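Local structure of transcriptional regulator (Streptococcus dysgalactiae, 4YV9) at residues B[171-174]-B[180-183]. The protein probably regulates transcription in quorum sensing by binding DNA and SHP pheromone peptides. Numbering follows the deposited sequence.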
loop_
_atom_site.group_PDB
_atom_site.type_symbol
_atom_site.label_atom_id
_atom_site.label_comp_id
_atom_site.label_asym_id
_atom_site.label_seq_id
_atom_site.Cartn_x
_atom_site.Cartn_y
_atom_site.Cartn_z
ATOM N N PHE B 171 7.307 6.469 12.500
ATOM C CA PHE B 171 7.212 6.298 11.053
ATOM C C PHE B 171 6.002 7.065 10.561
ATOM O O PHE B 171 5.072 7.328 11.325
ATOM C CB PHE B 171 7.109 4.824 10.652
ATOM C CG PHE B 171 5.764 4.222 10.923
ATOM C CD1 PHE B 171 5.454 3.728 12.182
ATOM C CD2 PHE B 171 4.802 4.164 9.924
ATOM C CE1 PHE B 171 4.199 3.189 12.437
ATOM C CE2 PHE B 171 3.567 3.623 10.171
ATOM C CZ PHE B 171 3.254 3.138 11.427
ATOM N N ALA B 172 6.001 7.419 9.284
ATOM C CA ALA B 172 4.877 8.175 8.745
ATOM C C ALA B 172 4.091 7.358 7.733
ATOM O O ALA B 172 4.676 6.709 6.862
ATOM C CB ALA B 172 5.364 9.467 8.115
ATOM N N TYR B 173 2.767 7.386 7.859
ATOM C CA TYR B 173 1.903 6.837 6.819
ATOM C C TYR B 173 0.647 7.668 6.663
ATOM O O TYR B 173 0.365 8.549 7.476
ATOM C CB TYR B 173 1.532 5.380 7.114
ATOM C CG TYR B 173 0.499 5.168 8.204
ATOM C CD1 TYR B 173 0.848 5.241 9.546
ATOM C CD2 TYR B 173 -0.821 4.857 7.890
ATOM C CE1 TYR B 173 -0.093 5.020 10.552
ATOM C CE2 TYR B 173 -1.771 4.646 8.886
ATOM C CZ TYR B 173 -1.398 4.727 10.216
ATOM O OH TYR B 173 -2.327 4.510 11.212
ATOM N N SER B 174 -0.111 7.390 5.611
ATOM C CA SER B 174 -1.422 8.004 5.467
ATOM C C SER B 174 -2.452 6.928 5.209
ATOM O O SER B 174 -2.110 5.775 4.940
ATOM C CB SER B 174 -1.441 9.027 4.327
ATOM O OG SER B 174 -1.459 8.380 3.065
ATOM N N ASN B 180 4.589 2.046 4.269
ATOM C CA ASN B 180 5.552 2.055 5.372
ATOM C C ASN B 180 5.027 1.364 6.631
ATOM O O ASN B 180 5.799 0.792 7.387
ATOM C CB ASN B 180 5.988 3.473 5.725
ATOM C CG ASN B 180 6.861 4.080 4.658
ATOM O OD1 ASN B 180 7.253 3.394 3.709
ATOM N ND2 ASN B 180 7.154 5.376 4.784
ATOM N N LYS B 181 3.722 1.427 6.855
ATOM C CA LYS B 181 3.131 0.802 8.036
ATOM C C LYS B 181 3.242 -0.719 7.946
ATOM O O LYS B 181 3.561 -1.410 8.924
ATOM C CB LYS B 181 1.667 1.237 8.181
ATOM C CG LYS B 181 0.994 0.684 9.418
ATOM C CD LYS B 181 -0.456 1.114 9.501
ATOM C CE LYS B 181 -1.102 0.610 10.789
ATOM N NZ LYS B 181 -2.484 1.172 10.986
ATOM N N THR B 182 2.983 -1.248 6.761
ATOM C CA THR B 182 3.099 -2.686 6.566
ATOM C C THR B 182 4.553 -3.139 6.778
ATOM O O THR B 182 4.811 -4.140 7.470
ATOM C CB THR B 182 2.562 -3.073 5.174
ATOM O OG1 THR B 182 1.144 -2.858 5.165
ATOM C CG2 THR B 182 2.815 -4.529 4.869
ATOM N N LEU B 183 5.501 -2.383 6.238
ATOM C CA LEU B 183 6.914 -2.690 6.465
ATOM C C LEU B 183 7.268 -2.624 7.952
ATOM O O LEU B 183 7.905 -3.540 8.476
ATOM C CB LEU B 183 7.827 -1.748 5.666
ATOM C CG LEU B 183 7.903 -2.003 4.157
ATOM C CD1 LEU B 183 8.531 -0.839 3.418
ATOM C CD2 LEU B 183 8.689 -3.267 3.891
#
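One face of the Tyr173 ring receives the side chain of Lys181. Lys181 CD lies 3.8 Å from the centroid of the Tyr173 ring, 14° off the normal, in a CH-pi contact. The Phe171 ring meets the same lysine nearer its root and at a slant. Here Phe171 CE2 is 3.6 Å from both CA and CB of Lys181, and Phe171 CZ approaches Lys181 CG. With CG anti to the backbone N (chi1 -177°) and the chain extended beyond it, Lys181 passes Phe171 with CB and CG and then Tyr173 with CD. At the far end, NZ of Lys181 makes a weak hydrogen bond of 3.3 Å to Tyr173 OH. The stronger polar partner of Lys181 NZ is Glu218, in a salt bridge that probably helps fix the amine. On the backbone side, ND2 of Asn180 gives a weak, bent hydrogen bond to O of Ala172 (3.5 Å, 145°). The stronger hydrogen bond of Asn180 ND2 goes to OE2 of Glu61 of the second subunit, so one amide, on the helix, lies between the loop carbonyl and the other subunit. The loop after helix 157-169 packs against the first turn of helix 179-197, joining two successive helices of the Rgg C-terminal domain, which belongs to the TPR clan.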